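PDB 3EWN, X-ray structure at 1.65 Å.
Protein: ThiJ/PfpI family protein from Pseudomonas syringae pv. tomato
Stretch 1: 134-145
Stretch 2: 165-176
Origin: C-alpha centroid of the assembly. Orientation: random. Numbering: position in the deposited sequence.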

# COMPACT_ATOMS: atom_id res chain seq x y z
N GLY A 134 -5.43 1.32 26.21
CA GLY A 134 -5.11 0.41 27.30
C GLY A 134 -4.91 -1.04 26.89
O GLY A 134 -5.11 -1.94 27.70
N LEU A 135 -4.51 -1.25 25.64
CA LEU A 135 -4.30 -2.60 25.11
C LEU A 135 -2.86 -3.10 25.10
O LEU A 135 -2.60 -4.20 24.62
CB LEU A 135 -4.85 -2.66 23.68
CG LEU A 135 -6.33 -3.00 23.45
CD1 LEU A 135 -7.17 -2.63 24.65
CD2 LEU A 135 -6.80 -2.31 22.20
N LEU A 136 -1.93 -2.31 25.63
CA LEU A 136 -0.53 -2.73 25.63
C LEU A 136 0.09 -2.75 27.03
O LEU A 136 1.28 -2.50 27.19
CB LEU A 136 0.31 -1.82 24.73
CG LEU A 136 -0.10 -1.69 23.26
CD1 LEU A 136 0.77 -0.64 22.58
CD2 LEU A 136 0.03 -3.04 22.55
N LYS A 137 -0.72 -3.07 28.03
CA LYS A 137 -0.24 -3.11 29.41
C LYS A 137 0.68 -4.30 29.62
O LYS A 137 0.23 -5.44 29.72
CB LYS A 137 -1.42 -3.18 30.39
CG LYS A 137 -2.35 -1.98 30.33
CD LYS A 137 -3.45 -2.09 31.38
CE LYS A 137 -4.46 -0.97 31.22
NZ LYS A 137 -3.81 0.37 31.22
N GLY A 138 1.98 -4.03 29.68
CA GLY A 138 2.97 -5.08 29.87
C GLY A 138 3.33 -5.82 28.59
O GLY A 138 4.02 -6.84 28.64
N TYR A 139 2.87 -5.32 27.45
CA TYR A 139 3.14 -5.95 26.16
C TYR A 139 4.28 -5.31 25.38
O TYR A 139 4.39 -4.09 25.34
CB TYR A 139 1.89 -5.91 25.28
CG TYR A 139 0.79 -6.84 25.72
CD1 TYR A 139 0.73 -8.15 25.25
CD2 TYR A 139 -0.17 -6.41 26.64
CE1 TYR A 139 -0.26 -9.02 25.69
CE2 TYR A 139 -1.16 -7.27 27.08
CZ TYR A 139 -1.20 -8.57 26.61
OH TYR A 139 -2.19 -9.41 27.05
N LYS A 140 5.11 -6.14 24.77
CA LYS A 140 6.19 -5.63 23.93
C LYS A 140 5.49 -5.16 22.66
O LYS A 140 4.52 -5.78 22.22
CB LYS A 140 7.19 -6.74 23.58
CG LYS A 140 8.12 -7.13 24.71
CD LYS A 140 8.93 -8.37 24.35
CE LYS A 140 9.76 -8.17 23.09
NZ LYS A 140 10.47 -9.43 22.72
N ALA A 141 5.96 -4.07 22.09
CA ALA A 141 5.35 -3.55 20.88
C ALA A 141 6.29 -2.57 20.20
O ALA A 141 7.14 -1.96 20.84
CB ALA A 141 4.03 -2.86 21.21
N THR A 142 6.14 -2.44 18.88
CA THR A 142 6.97 -1.53 18.12
C THR A 142 6.08 -0.42 17.55
O THR A 142 4.89 -0.37 17.84
CB THR A 142 7.71 -2.27 16.98
OG1 THR A 142 8.60 -1.35 16.32
CG2 THR A 142 6.74 -2.83 15.97
N SER A 143 6.67 0.46 16.76
CA SER A 143 5.91 1.57 16.17
C SER A 143 6.84 2.25 15.18
O SER A 143 7.91 1.72 14.88
CB SER A 143 5.52 2.56 17.27
OG SER A 143 4.55 3.49 16.82
N HIS A 144 6.44 3.40 14.66
CA HIS A 144 7.32 4.13 13.74
C HIS A 144 8.49 4.55 14.62
O HIS A 144 8.34 4.74 15.83
CB HIS A 144 6.60 5.36 13.18
CG HIS A 144 7.37 6.07 12.11
ND1 HIS A 144 8.33 7.03 12.39
CD2 HIS A 144 7.35 5.95 10.76
CE1 HIS A 144 8.86 7.47 11.26
NE2 HIS A 144 8.28 6.83 10.26
N TRP A 145 9.68 4.68 14.04
CA TRP A 145 10.83 5.05 14.84
C TRP A 145 10.71 6.40 15.53
O TRP A 145 11.37 6.64 16.55
CB TRP A 145 12.12 5.00 14.01
CG TRP A 145 12.11 5.83 12.77
CD1 TRP A 145 11.90 5.39 11.49
CD2 TRP A 145 12.38 7.24 12.67
NE1 TRP A 145 12.03 6.44 10.60
CE2 TRP A 145 12.31 7.58 11.30
CE3 TRP A 145 12.66 8.24 13.61
CZ2 TRP A 145 12.53 8.89 10.84
CZ3 TRP A 145 12.87 9.54 13.15
CH2 TRP A 145 12.80 9.85 11.78
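Stretch 2, residues 165-176: RDRNRITGAGVT

The ring of Tyr139 is held between two arginines of stretch 2. The guanidinium of Arg167 lies flat on one face, its CZ 3.8 Å from the ring centroid with the planes at 14°; that of Arg169 covers the opposite face, also with CZ 3.8 Å from the centroid and the planes at 5°. Arg169 packs its CD there too, 3.6 Å from the same centroid.

The clamp sits at a tight hairpin. Strand 165-166 enters a type II' turn from Asp166 to Arg169, closed by Arg169 N to Asp166 O at 3.0 Å, and strand 169-172 leaves it; CB of Arg167 and of Arg169 both point toward stretch 1, and the two guanidiniums end on opposite faces of the ring. Both guanidiniums are also fixed at their edges. Arg169 NE donates to Leu135 O at 2.8 Å, and its NH2 reaches that same O at 3.1 Å. Arg167 NE pairs with Asp166 OD1 in a salt bridge of 2.8 Å, while its NH1 makes a weak bond to Gly138 O at 3.1 Å. Water 1 joins Tyr139 OH (2.6 Å) to Asn168 OD1 (2.9 Å).

Beyond the clamp, side chains of stretch 2 meet the backbone of stretch 1: Lys140 N donates to Asp166 OD2 at 2.8 Å, and Thr142 N to Thr171 OG1 at 3.0 Å. From Ala141 opposite Thr171, the two chains run on in the same direction, Ser143 beside Ala173 and His144 beside Gly174, their CA atoms 4.4 and 3.9 Å apart respectively. Here the packing is close and largely against backbone: Thr142 CG2 touches Gly172 C at 3.4 Å, and Ser143 O takes a CA-H...O contact from Ala173 CA at 3.5 Å. Gly174 leaves room for the imidazole, with His144 CD2 3.8 Å from Gly174 CA; a CB there would clash with that ring carbon.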

# COMPACT_ATOMS: atom_id res chain seq x y z
N ARG A 165 5.81 -9.64 18.18
CA ARG A 165 4.68 -10.40 18.68
C ARG A 165 4.88 -10.73 20.15
O ARG A 165 5.93 -11.18 20.56
CB ARG A 165 4.47 -11.70 17.91
CG ARG A 165 3.30 -12.49 18.49
CD ARG A 165 2.97 -13.77 17.74
NE ARG A 165 1.81 -14.41 18.36
CZ ARG A 165 1.26 -15.55 17.94
NH1 ARG A 165 1.76 -16.18 16.88
NH2 ARG A 165 0.21 -16.05 18.57
N ASP A 166 3.85 -10.46 20.94
CA ASP A 166 3.88 -10.76 22.37
C ASP A 166 2.48 -11.30 22.65
O ASP A 166 1.52 -10.54 22.72
CB ASP A 166 4.14 -9.49 23.17
CG ASP A 166 4.18 -9.75 24.67
OD1 ASP A 166 3.92 -10.90 25.10
OD2 ASP A 166 4.47 -8.80 25.42
N ARG A 167 2.38 -12.61 22.81
CA ARG A 167 1.10 -13.25 23.05
C ARG A 167 0.19 -12.92 21.86
O ARG A 167 0.56 -13.19 20.72
CB ARG A 167 0.52 -12.76 24.38
CG ARG A 167 1.19 -13.43 25.59
CD ARG A 167 1.00 -12.63 26.87
NE ARG A 167 1.86 -11.45 26.88
CZ ARG A 167 1.78 -10.47 27.77
NH1 ARG A 167 2.61 -9.44 27.70
NH2 ARG A 167 0.85 -10.52 28.72
N ASN A 168 -0.97 -12.33 22.10
CA ASN A 168 -1.86 -12.02 20.98
C ASN A 168 -1.76 -10.58 20.49
O ASN A 168 -2.66 -10.08 19.81
CB ASN A 168 -3.30 -12.38 21.34
CG ASN A 168 -3.93 -11.37 22.27
OD1 ASN A 168 -3.28 -10.83 23.16
ND2 ASN A 168 -5.22 -11.11 22.06
N ARG A 169 -0.66 -9.91 20.83
CA ARG A 169 -0.41 -8.54 20.39
C ARG A 169 0.66 -8.62 19.31
O ARG A 169 1.77 -9.08 19.57
CB ARG A 169 0.12 -7.67 21.53
CG ARG A 169 -0.94 -6.85 22.27
CD ARG A 169 -1.96 -7.73 22.97
NE ARG A 169 -2.74 -6.94 23.93
CZ ARG A 169 -3.74 -7.42 24.66
NH1 ARG A 169 -4.10 -8.69 24.55
NH2 ARG A 169 -4.37 -6.63 25.52
N ILE A 170 0.33 -8.18 18.10
CA ILE A 170 1.30 -8.20 17.01
C ILE A 170 1.34 -6.81 16.39
O ILE A 170 0.33 -6.31 15.90
CB ILE A 170 0.92 -9.26 15.95
CG1 ILE A 170 0.80 -10.63 16.62
CG2 ILE A 170 1.99 -9.29 14.85
CD1 ILE A 170 0.38 -11.76 15.71
N THR A 171 2.51 -6.19 16.43
CA THR A 171 2.66 -4.84 15.90
C THR A 171 3.78 -4.73 14.86
O THR A 171 4.80 -5.42 14.95
CB THR A 171 2.94 -3.82 17.04
OG1 THR A 171 4.03 -4.28 17.85
CG2 THR A 171 1.70 -3.65 17.91
N GLY A 172 3.56 -3.88 13.87
CA GLY A 172 4.55 -3.66 12.84
C GLY A 172 5.14 -2.28 13.00
O GLY A 172 4.49 -1.39 13.55
N ALA A 173 6.36 -2.08 12.52
CA ALA A 173 7.01 -0.79 12.63
C ALA A 173 6.45 0.23 11.63
O ALA A 173 5.32 0.11 11.18
CB ALA A 173 8.51 -0.94 12.44
N GLY A 174 7.27 1.22 11.28
CA GLY A 174 6.83 2.25 10.37
C GLY A 174 6.31 1.83 9.00
O GLY A 174 6.77 0.85 8.41
N VAL A 175 5.35 2.61 8.53
CA VAL A 175 4.70 2.45 7.22
C VAL A 175 4.80 1.11 6.48
O VAL A 175 3.98 0.21 6.68
CB VAL A 175 5.17 3.58 6.28
CG1 VAL A 175 4.32 3.61 5.02
CG2 VAL A 175 5.10 4.93 7.01
N THR A 176 5.80 0.98 5.61
CA THR A 176 5.96 -0.23 4.80
C THR A 176 6.10 -1.54 5.57
O THR A 176 5.92 -2.61 5.00
CB THR A 176 7.15 -0.09 3.83
OG1 THR A 176 8.36 0.13 4.57
CG2 THR A 176 6.93 1.09 2.89
O HOH W 1 -2.60 -11.66 25.86
O HOH W 2 3.23 -6.10 19.72